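Local coordinates for protein GH5 (Bacteroidetes bacterium AC2a, PDB 4YHE) that is a family 5 glycoside hydrolase, a cellulase that probably cleaves beta-glucosidic bonds in cellulose-type polysaccharides, at residues E130-I135 against N187-V192; A252-W257 against G261-P266; F309-F314 against V361-D366. All coordinates share one frame; numbering follows the deposited sequence.

Contact 1. Residues E130-I135 against N187-V192; sequences ERNQLI and NEWNQV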
loop_
_atom_site.group_PDB
_atom_site.type_symbol
_atom_site.label_atom_id
_atom_site.label_comp_id
_atom_site.label_asym_id
_atom_site.label_seq_id
_atom_site.Cartn_x
_atom_site.Cartn_y
_atom_site.Cartn_z
ATOM N N GLU A 130 20.086 -12.056 18.218
ATOM C CA GLU A 130 21.208 -11.267 17.731
ATOM C C GLU A 130 20.988 -10.846 16.270
ATOM O O GLU A 130 21.369 -9.765 15.881
ATOM C CB GLU A 130 22.525 -12.014 17.918
ATOM C CG GLU A 130 22.780 -12.337 19.393
ATOM C CD GLU A 130 24.204 -12.780 19.685
ATOM O OE1 GLU A 130 24.707 -12.445 20.783
ATOM O OE2 GLU A 130 24.812 -13.467 18.831
ATOM N N ARG A 131 20.344 -11.674 15.461
ATOM C CA ARG A 131 19.993 -11.226 14.100
ATOM C C ARG A 131 18.917 -10.112 14.139
ATOM O O ARG A 131 18.983 -9.119 13.405
ATOM C CB ARG A 131 19.551 -12.408 13.236
ATOM C CG ARG A 131 19.265 -12.068 11.777
ATOM C CD ARG A 131 20.511 -11.609 10.994
ATOM N NE ARG A 131 20.117 -10.933 9.759
ATOM C CZ ARG A 131 19.841 -11.516 8.594
ATOM N NH1 ARG A 131 19.938 -12.832 8.428
ATOM N NH2 ARG A 131 19.456 -10.748 7.566
ATOM N N ASN A 132 17.951 -10.274 15.023
ATOM C CA ASN A 132 16.885 -9.287 15.193
ATOM C C ASN A 132 17.448 -7.917 15.593
ATOM O O ASN A 132 17.047 -6.874 15.050
ATOM C CB ASN A 132 15.871 -9.805 16.234
ATOM C CG ASN A 132 14.586 -8.993 16.264
ATOM O OD1 ASN A 132 14.234 -8.330 15.296
ATOM N ND2 ASN A 132 13.879 -9.052 17.384
ATOM N N GLN A 133 18.383 -7.926 16.535
ATOM C CA GLN A 133 19.117 -6.723 16.931
ATOM C C GLN A 133 19.818 -6.030 15.755
ATOM O O GLN A 133 19.790 -4.808 15.671
ATOM C CB GLN A 133 20.165 -7.050 18.026
ATOM C CG GLN A 133 19.614 -7.016 19.455
ATOM C CD GLN A 133 20.423 -7.832 20.480
ATOM O OE1 GLN A 133 21.564 -8.261 20.234
ATOM N NE2 GLN A 133 19.818 -8.053 21.645
ATOM N N LEU A 134 20.468 -6.800 14.887
ATOM C CA LEU A 134 21.153 -6.245 13.706
ATOM C C LEU A 134 20.178 -5.601 12.726
ATOM O O LEU A 134 20.449 -4.528 12.176
ATOM C CB LEU A 134 21.901 -7.341 12.937
ATOM C CG LEU A 134 23.216 -7.912 13.472
ATOM C CD1 LEU A 134 23.717 -8.984 12.509
ATOM C CD2 LEU A 134 24.255 -6.819 13.641
ATOM N N ILE A 135 19.063 -6.292 12.489
ATOM C CA ILE A 135 18.063 -5.823 11.533
ATOM C C ILE A 135 17.499 -4.514 12.090
ATOM O O ILE A 135 17.306 -3.536 11.357
ATOM C CB ILE A 135 16.981 -6.904 11.298
ATOM C CG1 ILE A 135 17.566 -8.013 10.432
ATOM C CG2 ILE A 135 15.720 -6.313 10.664
ATOM C CD1 ILE A 135 16.782 -9.300 10.442
ATOM N N ASN A 187 5.906 -6.369 15.428
ATOM C CA ASN A 187 5.564 -5.278 16.319
ATOM C C ASN A 187 6.770 -4.532 16.838
ATOM O O ASN A 187 6.771 -3.324 16.834
ATOM C CB ASN A 187 4.657 -5.741 17.454
ATOM C CG ASN A 187 3.228 -5.974 16.995
ATOM O OD1 ASN A 187 2.693 -5.277 16.123
ATOM N ND2 ASN A 187 2.606 -6.955 17.570
ATOM N N GLU A 188 7.824 -5.249 17.224
ATOM C CA GLU A 188 9.075 -4.623 17.607
ATOM C C GLU A 188 9.712 -3.787 16.470
ATOM O O GLU A 188 10.262 -2.696 16.714
ATOM C CB GLU A 188 10.087 -5.680 18.042
ATOM C CG GLU A 188 9.667 -6.460 19.272
ATOM C CD GLU A 188 10.594 -7.637 19.559
ATOM O OE1 GLU A 188 11.666 -7.725 18.953
ATOM O OE2 GLU A 188 10.231 -8.484 20.379
ATOM N N TRP A 189 9.683 -4.322 15.253
ATOM C CA TRP A 189 10.241 -3.610 14.105
ATOM C C TRP A 189 9.495 -2.299 13.896
ATOM O O TRP A 189 10.105 -1.272 13.659
ATOM C CB TRP A 189 10.153 -4.447 12.850
ATOM C CG TRP A 189 11.168 -5.591 12.781
ATOM C CD1 TRP A 189 12.052 -5.987 13.748
ATOM C CD2 TRP A 189 11.337 -6.488 11.686
ATOM N NE1 TRP A 189 12.790 -7.051 13.300
ATOM C CE2 TRP A 189 12.364 -7.400 12.046
ATOM C CE3 TRP A 189 10.718 -6.621 10.433
ATOM C CZ2 TRP A 189 12.798 -8.400 11.191
ATOM C CZ3 TRP A 189 11.127 -7.648 9.585
ATOM C CH2 TRP A 189 12.192 -8.520 9.970
ATOM N N ASN A 190 8.176 -2.322 13.964
ATOM C CA ASN A 190 7.422 -1.072 13.788
ATOM C C ASN A 190 7.767 -0.066 14.884
ATOM O O ASN A 190 7.875 1.138 14.609
ATOM C CB ASN A 190 5.908 -1.276 13.738
ATOM C CG ASN A 190 5.397 -1.758 12.374
ATOM O OD1 ASN A 190 5.978 -1.483 11.314
ATOM N ND2 ASN A 190 4.298 -2.505 12.409
ATOM N N GLN A 191 7.952 -0.540 16.124
ATOM C CA GLN A 191 8.333 0.371 17.217
ATOM C C GLN A 191 9.676 1.051 16.924
ATOM O O GLN A 191 9.813 2.268 17.061
ATOM C CB GLN A 191 8.405 -0.376 18.549
ATOM C CG GLN A 191 8.660 0.496 19.770
ATOM C CD GLN A 191 7.532 1.450 20.034
ATOM O OE1 GLN A 191 6.434 1.035 20.383
ATOM N NE2 GLN A 191 7.787 2.735 19.868
ATOM N N VAL A 192 10.648 0.247 16.524
ATOM C CA VAL A 192 11.981 0.733 16.168
ATOM C C VAL A 192 11.942 1.763 15.015
ATOM O O VAL A 192 12.609 2.791 15.083
ATOM C CB VAL A 192 12.890 -0.473 15.872
ATOM C CG1 VAL A 192 14.093 -0.111 15.021
ATOM C CG2 VAL A 192 13.337 -1.098 17.202
#
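Glu188 OE1 is gripped from two residues of helix 129-149: the side-chain amide of Asn132 donates to it, with ND2 3.0 Å from OE1, and Lys136, one turn further on, forms its salt bridge with the same oxygen. The Asn132 bond is somewhat bent, with an N-H...O angle of 141°, yet OE1 stays close to the amide plane, and the amide and carboxylate planes are only modestly turned from each other although the two side chains cross at about a right angle. The lysine would be expected to favour the charged form of the glutamate. The carbonyl end of the same amide meets the indole at its N-H edge. Trp189 NE1 donates to Asn132 OD1 over 2.8 Å, the shortest polar bond here; the nitrogen arrives nearly along the C=O axis, and OD1 sits near the indole plane. Asn132 thus acts as acceptor and donor at once, and its two bonds to consecutive residues of helix 181-199 hold the amide against rotation. Its CG lies anti to the backbone N (chi1 -168°), which carries the amide across to the neighbouring helix. Beyond these two hydrogen bonds the contact is apolar. Ile135 CG2 meets the benzo side of the indole obliquely, 3.6 Å from Trp189 CZ2. Leu120, Leu122, Ala125 and Leu139 also touch the tryptophan side chain, so its one polar atom, NE1, is satisfied within largely apolar surroundings. The segment axes stay 11.2 Å apart and run in roughly the same direction, 30° from parallel, leaving side chains alone to bridge the gap. Such near-parallel packing of successive outer helices, here those following the third and fourth barrel strands, is characteristic of the (beta/alpha)8 TIM barrel.

Contact 2. Residues A252-W257 against G261-P266; sequences AKYNEW and GKDVVP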
loop_
_atom_site.group_PDB
_atom_site.type_symbol
_atom_site.label_atom_id
_atom_site.label_comp_id
_atom_site.label_asym_id
_atom_site.label_seq_id
_atom_site.Cartn_x
_atom_site.Cartn_y
_atom_site.Cartn_z
ATOM N N ALA A 252 -6.897 -13.952 -11.408
ATOM C CA ALA A 252 -7.917 -13.978 -12.463
ATOM C C ALA A 252 -8.260 -15.380 -12.961
ATOM O O ALA A 252 -8.509 -15.571 -14.150
ATOM C CB ALA A 252 -7.481 -13.119 -13.646
ATOM N N LYS A 253 -8.241 -16.372 -12.065
ATOM C CA LYS A 253 -8.798 -17.649 -12.397
ATOM C C LYS A 253 -10.289 -17.521 -12.662
ATOM O O LYS A 253 -10.843 -18.252 -13.507
ATOM C CB LYS A 253 -8.602 -18.628 -11.265
ATOM C CG LYS A 253 -7.180 -19.132 -11.151
ATOM C CD LYS A 253 -7.060 -19.993 -9.932
ATOM C CE LYS A 253 -5.628 -20.238 -9.545
ATOM N NZ LYS A 253 -4.901 -21.049 -10.525
ATOM N N TYR A 254 -10.937 -16.633 -11.918
ATOM C CA TYR A 254 -12.326 -16.297 -12.146
ATOM C C TYR A 254 -12.416 -14.868 -12.686
ATOM O O TYR A 254 -11.689 -13.985 -12.239
ATOM C CB TYR A 254 -13.097 -16.396 -10.837
ATOM C CG TYR A 254 -13.074 -17.783 -10.220
ATOM C CD1 TYR A 254 -12.022 -18.180 -9.388
ATOM C CD2 TYR A 254 -14.080 -18.706 -10.491
ATOM C CE1 TYR A 254 -11.987 -19.443 -8.814
ATOM C CE2 TYR A 254 -14.063 -19.977 -9.925
ATOM C CZ TYR A 254 -13.005 -20.341 -9.084
ATOM O OH TYR A 254 -12.956 -21.616 -8.547
ATOM N N ASN A 255 -13.362 -14.612 -13.587
ATOM C CA ASN A 255 -13.426 -13.306 -14.203
ATOM C C ASN A 255 -14.722 -12.542 -13.996
ATOM O O ASN A 255 -14.941 -11.532 -14.641
ATOM C CB ASN A 255 -13.036 -13.439 -15.683
ATOM C CG ASN A 255 -11.551 -13.664 -15.844
ATOM O OD1 ASN A 255 -10.758 -12.768 -15.598
ATOM N ND2 ASN A 255 -11.168 -14.887 -16.159
ATOM N N GLU A 256 -15.539 -13.006 -13.066
ATOM C CA GLU A 256 -16.699 -12.260 -12.602
ATOM C C GLU A 256 -16.676 -12.172 -11.070
ATOM O O GLU A 256 -15.982 -12.951 -10.398
ATOM C CB GLU A 256 -17.977 -12.921 -13.155
ATOM C CG GLU A 256 -18.079 -12.853 -14.676
ATOM C CD GLU A 256 -19.355 -13.442 -15.286
ATOM O OE1 GLU A 256 -20.032 -14.267 -14.642
ATOM O OE2 GLU A 256 -19.666 -13.076 -16.446
ATOM N N TRP A 257 -17.430 -11.226 -10.512
ATOM C CA TRP A 257 -17.453 -11.000 -9.070
ATOM C C TRP A 257 -18.785 -10.445 -8.651
ATOM O O TRP A 257 -19.381 -9.641 -9.377
ATOM C CB TRP A 257 -16.335 -10.023 -8.655
ATOM C CG TRP A 257 -16.244 -9.741 -7.182
ATOM C CD1 TRP A 257 -15.572 -10.485 -6.238
ATOM C CD2 TRP A 257 -16.823 -8.642 -6.475
ATOM N NE1 TRP A 257 -15.708 -9.921 -5.005
ATOM C CE2 TRP A 257 -16.443 -8.771 -5.124
ATOM C CE3 TRP A 257 -17.589 -7.533 -6.858
ATOM C CZ2 TRP A 257 -16.823 -7.854 -4.153
ATOM C CZ3 TRP A 257 -17.974 -6.649 -5.896
ATOM C CH2 TRP A 257 -17.607 -6.808 -4.555
ATOM N N GLY A 261 -22.526 -12.171 -10.835
ATOM C CA GLY A 261 -21.537 -13.001 -11.528
ATOM C C GLY A 261 -21.913 -14.468 -11.522
ATOM O O GLY A 261 -22.509 -14.954 -10.577
ATOM N N LYS A 262 -21.524 -15.173 -12.569
ATOM C CA LYS A 262 -21.584 -16.631 -12.572
ATOM C C LYS A 262 -20.188 -17.267 -12.450
ATOM O O LYS A 262 -20.027 -18.268 -11.759
ATOM C CB LYS A 262 -22.282 -17.123 -13.842
ATOM C CG LYS A 262 -23.724 -16.645 -13.972
ATOM C CD LYS A 262 -24.641 -17.402 -13.033
ATOM C CE LYS A 262 -26.079 -16.926 -13.157
ATOM N NZ LYS A 262 -26.557 -17.025 -14.569
ATOM N N ASP A 263 -19.198 -16.695 -13.126
ATOM C CA ASP A 263 -17.814 -17.220 -13.068
ATOM C C ASP A 263 -17.112 -16.549 -11.882
ATOM O O ASP A 263 -16.246 -15.689 -12.060
ATOM C CB ASP A 263 -17.099 -16.930 -14.374
ATOM C CG ASP A 263 -15.670 -17.429 -14.401
ATOM O OD1 ASP A 263 -15.426 -18.533 -13.902
ATOM O OD2 ASP A 263 -14.807 -16.699 -14.943
ATOM N N VAL A 264 -17.477 -16.983 -10.681
ATOM C CA VAL A 264 -17.103 -16.292 -9.454
ATOM C C VAL A 264 -16.357 -17.191 -8.511
ATOM O O VAL A 264 -16.561 -18.400 -8.547
ATOM C CB VAL A 264 -18.338 -15.759 -8.707
ATOM C CG1 VAL A 264 -19.009 -14.648 -9.508
ATOM C CG2 VAL A 264 -19.309 -16.882 -8.367
ATOM N N VAL A 265 -15.537 -16.596 -7.640
ATOM C CA VAL A 265 -14.956 -17.308 -6.504
ATOM C C VAL A 265 -16.117 -17.794 -5.631
ATOM O O VAL A 265 -16.953 -16.978 -5.181
ATOM C CB VAL A 265 -13.997 -16.433 -5.653
ATOM C CG1 VAL A 265 -13.559 -17.184 -4.393
ATOM C CG2 VAL A 265 -12.774 -15.965 -6.443
ATOM N N PRO A 266 -16.230 -19.118 -5.420
ATOM C CA PRO A 266 -17.443 -19.586 -4.734
ATOM C C PRO A 266 -17.657 -19.023 -3.347
ATOM O O PRO A 266 -16.798 -19.109 -2.490
ATOM C CB PRO A 266 -17.252 -21.118 -4.680
ATOM C CG PRO A 266 -16.482 -21.403 -5.905
ATOM C CD PRO A 266 -15.472 -20.260 -5.965
HETATM O O HOH W 1 -12.730 -17.482 -16.395
HETATM O O HOH W 2 -15.477 -13.733 -7.799
#
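Glu256 OE1 accepts two consecutive backbone N-H groups, Lys262 N at 2.7 Å and Asp263 N at 3.0 Å, the second nearly straight at 171°. Lys262 N meets OE1 nearly head-on, in line with its C-O bond, Asp263 N on the anti side and out of the carboxylate plane. Ser387 also bonds OE1, while OE2 takes the backbone N of Ser388, so the carboxylate ties the C-terminal tail to this loop. The remaining direct hydrogen bonds run the opposite way, from 252-257 to Asp263: Glu256 N donates to Asp263 O, and Asn255 N reaches Asp263 OD2 at 2.9 Å from above the carboxylate plane. With CG anti to the backbone N (chi1 180°), Asp263 swings its acid back over the other segment, where OD2 also forms a salt bridge with Arg389. Two waters fill in the polar links: one accepts from Asn255 ND2 and donates to Asp263 OD2, the other donates to Glu256 O and accepts from Val265 N. Asn255 OD1 turns instead to Arg301. Among apolar contacts, Tyr254 lays one ring face against the backbone of Val265, whose CA stands 4.1 Å from the ring centroid in a CH-pi contact. Val265 CG2 touches Tyr254 CD1, and Pro266 CD approaches the phenol end, 4.0 Å from Tyr254 CZ. Separately, the Val264 CG1 methyl rests against the Glu256 carbonyl, 3.6 Å from Glu256 O. The chain reverses without regular strands, and Asp263 centres an inverse gamma turn: a folded surface loop after the sixth strand of the TIM barrel, leading into helix 270-285.

Contact 3. Residues F309-F314 against V361-D366; sequences FRLYYF and VRAMID
Two outer helices of the barrel, 304-323 and 357-369, pack here almost in parallel, their segment axes 8.4 Å apart and 18° from parallel. The main contact is a CH-pi contact within a Met-aromatic pair. Met364 places its CE methyl over the centre of the Phe314 ring, 3.5 Å from the centroid, while SD stands further back, 5.2 Å from that centroid. The two side chains lie alongside each other and point the same way. Met364 CG sits between the backbone N and the carbonyl carbon (chi1 57°), and the bend at chi3 then turns the methyl onto the phenyl face. On the opposite face Arg310 O of the ring's own helix lies above the rim, so the phenyl is sandwiched between a methyl and a carbonyl oxygen. Ala363 gives the close approach beside this pair: its CB touches Leu311 O at 3.8 Å and both Phe314 CB and Leu311 CD2 at 4.1 Å. With alanine instead of Phe314, the Met364 methyl would probably lose the ring face it rests on and a gap would open between the helices. Ala360, one turn before Met364, touches Leu311 and Phe314, while Tyr330 of the eighth strand touches Met364. Small and apolar residues thus join the helices after strands seven and eight, in the packing of neighbouring outer helices characteristic of a TIM barrel.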
loop_
_atom_site.group_PDB
_atom_site.type_symbol
_atom_site.label_atom_id
_atom_site.label_comp_id
_atom_site.label_asym_id
_atom_site.label_seq_id
_atom_site.Cartn_x
_atom_site.Cartn_y
_atom_site.Cartn_z
ATOM N N PHE A 309 -17.376 -6.139 -14.828
ATOM C CA PHE A 309 -17.304 -6.648 -13.474
ATOM C C PHE A 309 -16.172 -6.056 -12.641
ATOM O O PHE A 309 -16.367 -5.819 -11.480
ATOM C CB PHE A 309 -17.220 -8.166 -13.461
ATOM C CG PHE A 309 -18.546 -8.815 -13.699
ATOM C CD1 PHE A 309 -19.422 -9.022 -12.654
ATOM C CD2 PHE A 309 -18.932 -9.169 -14.990
ATOM C CE1 PHE A 309 -20.670 -9.609 -12.883
ATOM C CE2 PHE A 309 -20.157 -9.751 -15.219
ATOM C CZ PHE A 309 -21.032 -9.956 -14.168
ATOM N N ARG A 310 -14.999 -5.854 -13.242
ATOM C CA ARG A 310 -13.896 -5.146 -12.607
ATOM C C ARG A 310 -14.282 -3.700 -12.188
ATOM O O ARG A 310 -13.971 -3.250 -11.085
ATOM C CB ARG A 310 -12.682 -5.167 -13.545
ATOM C CG ARG A 310 -11.433 -4.507 -12.952
ATOM C CD ARG A 310 -10.506 -4.032 -14.046
ATOM N NE ARG A 310 -9.193 -3.652 -13.582
ATOM C CZ ARG A 310 -8.280 -2.977 -14.286
ATOM N NH1 ARG A 310 -8.532 -2.525 -15.494
ATOM N NH2 ARG A 310 -7.116 -2.709 -13.749
ATOM N N LEU A 311 -14.989 -2.992 -13.054
ATOM C CA LEU A 311 -15.433 -1.639 -12.744
ATOM C C LEU A 311 -16.452 -1.650 -11.614
ATOM O O LEU A 311 -16.368 -0.817 -10.728
ATOM C CB LEU A 311 -16.000 -0.928 -13.983
ATOM C CG LEU A 311 -15.093 -0.788 -15.190
ATOM C CD1 LEU A 311 -15.729 0.089 -16.279
ATOM C CD2 LEU A 311 -13.769 -0.161 -14.792
ATOM N N TYR A 312 -17.378 -2.613 -11.652
ATOM C CA TYR A 312 -18.338 -2.855 -10.567
ATOM C C TYR A 312 -17.619 -3.114 -9.260
ATOM O O TYR A 312 -17.930 -2.533 -8.255
ATOM C CB TYR A 312 -19.282 -4.028 -10.897
ATOM C CG TYR A 312 -20.145 -4.441 -9.744
ATOM C CD1 TYR A 312 -21.192 -3.614 -9.305
ATOM C CD2 TYR A 312 -19.940 -5.647 -9.074
ATOM C CE1 TYR A 312 -21.975 -3.965 -8.233
ATOM C CE2 TYR A 312 -20.748 -6.020 -8.015
ATOM C CZ TYR A 312 -21.766 -5.167 -7.596
ATOM O OH TYR A 312 -22.575 -5.483 -6.554
ATOM N N TYR A 313 -16.624 -3.992 -9.284
ATOM C CA TYR A 313 -15.814 -4.218 -8.093
ATOM C C TYR A 313 -15.226 -2.932 -7.514
ATOM O O TYR A 313 -15.362 -2.683 -6.325
ATOM C CB TYR A 313 -14.756 -5.245 -8.459
ATOM C CG TYR A 313 -13.696 -5.556 -7.446
ATOM C CD1 TYR A 313 -13.915 -6.500 -6.436
ATOM C CD2 TYR A 313 -12.441 -5.000 -7.548
ATOM C CE1 TYR A 313 -12.901 -6.861 -5.555
ATOM C CE2 TYR A 313 -11.426 -5.351 -6.669
ATOM C CZ TYR A 313 -11.659 -6.271 -5.673
ATOM O OH TYR A 313 -10.648 -6.617 -4.821
ATOM N N PHE A 314 -14.633 -2.075 -8.355
ATOM C CA PHE A 314 -14.075 -0.848 -7.904
ATOM C C PHE A 314 -15.171 0.078 -7.333
ATOM O O PHE A 314 -15.015 0.635 -6.276
ATOM C CB PHE A 314 -13.319 -0.134 -9.044
ATOM C CG PHE A 314 -12.025 -0.833 -9.506
ATOM C CD1 PHE A 314 -11.263 -1.599 -8.657
ATOM C CD2 PHE A 314 -11.591 -0.678 -10.798
ATOM C CE1 PHE A 314 -10.093 -2.211 -9.097
ATOM C CE2 PHE A 314 -10.420 -1.248 -11.243
ATOM C CZ PHE A 314 -9.666 -2.020 -10.388
ATOM N N VAL A 361 -10.062 4.081 -13.550
ATOM C CA VAL A 361 -9.644 5.133 -12.666
ATOM C C VAL A 361 -10.896 5.946 -12.248
ATOM O O VAL A 361 -11.075 6.246 -11.084
ATOM C CB VAL A 361 -8.555 5.997 -13.367
ATOM C CG1 VAL A 361 -8.386 7.347 -12.752
ATOM C CG2 VAL A 361 -7.221 5.262 -13.333
ATOM N N ARG A 362 -11.763 6.209 -13.214
ATOM C CA ARG A 362 -13.026 6.906 -12.952
ATOM C C ARG A 362 -13.940 6.094 -12.016
ATOM O O ARG A 362 -14.516 6.669 -11.085
ATOM C CB ARG A 362 -13.722 7.221 -14.270
ATOM C CG ARG A 362 -13.013 8.246 -15.151
ATOM C CD ARG A 362 -13.516 9.686 -14.920
ATOM N NE ARG A 362 -13.344 10.115 -13.545
ATOM C CZ ARG A 362 -12.210 10.523 -12.983
ATOM N NH1 ARG A 362 -11.087 10.610 -13.673
ATOM N NH2 ARG A 362 -12.183 10.839 -11.704
ATOM N N ALA A 363 -14.058 4.777 -12.241
ATOM C CA ALA A 363 -14.859 3.929 -11.369
ATOM C C ALA A 363 -14.449 4.077 -9.907
ATOM O O ALA A 363 -15.289 4.321 -9.017
ATOM C CB ALA A 363 -14.821 2.493 -11.817
ATOM N N MET A 364 -13.140 3.976 -9.633
ATOM C CA MET A 364 -12.676 3.996 -8.276
ATOM C C MET A 364 -12.781 5.396 -7.639
ATOM O O MET A 364 -13.369 5.551 -6.552
ATOM C CB MET A 364 -11.251 3.374 -8.195
ATOM C CG MET A 364 -10.188 4.010 -9.052
ATOM S SD MET A 364 -8.599 3.086 -8.924
ATOM C CE MET A 364 -8.967 1.569 -9.699
ATOM N N ILE A 365 -12.288 6.425 -8.330
ATOM C CA ILE A 365 -12.230 7.746 -7.747
ATOM C C ILE A 365 -13.666 8.269 -7.607
ATOM O O ILE A 365 -14.031 8.721 -6.561
ATOM C CB ILE A 365 -11.401 8.701 -8.605
ATOM C CG1 ILE A 365 -9.934 8.266 -8.576
ATOM C CG2 ILE A 365 -11.524 10.153 -8.154
ATOM C CD1 ILE A 365 -9.078 9.023 -9.557
ATOM N N ASP A 366 -14.461 8.159 -8.649
ATOM C CA ASP A 366 -15.786 8.825 -8.619
ATOM C C ASP A 366 -16.735 8.146 -7.610
ATOM O O ASP A 366 -17.580 8.810 -7.011
ATOM C CB ASP A 366 -16.402 8.853 -9.987
ATOM C CG ASP A 366 -15.639 9.727 -10.943
ATOM O OD1 ASP A 366 -14.832 10.543 -10.506
ATOM O OD2 ASP A 366 -15.868 9.617 -12.145
#

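In the fold
From the N terminus, contact 1 comes first: it joins the helices after strands 97-101 and 157-160, closing a loop of 51 residues that includes the fourth strand. Contact 2 follows as a local closure, with three residues between its segments, in the loop between helices 246-249 and 270-285. Contact 3 then brings helix 304-323 to helix 357-369 across strand 327-332. The three closures run in series; none nests or crosses. Contact 1 lies on the opposite side of the chain's centre, its centre 41 Å from that of contact 2 and 39 Å from that of contact 3. Contacts 2 and 3 touch: Trp257 packs on Phe309, Tyr312 and Tyr313, fixing the loop to helix 304-323.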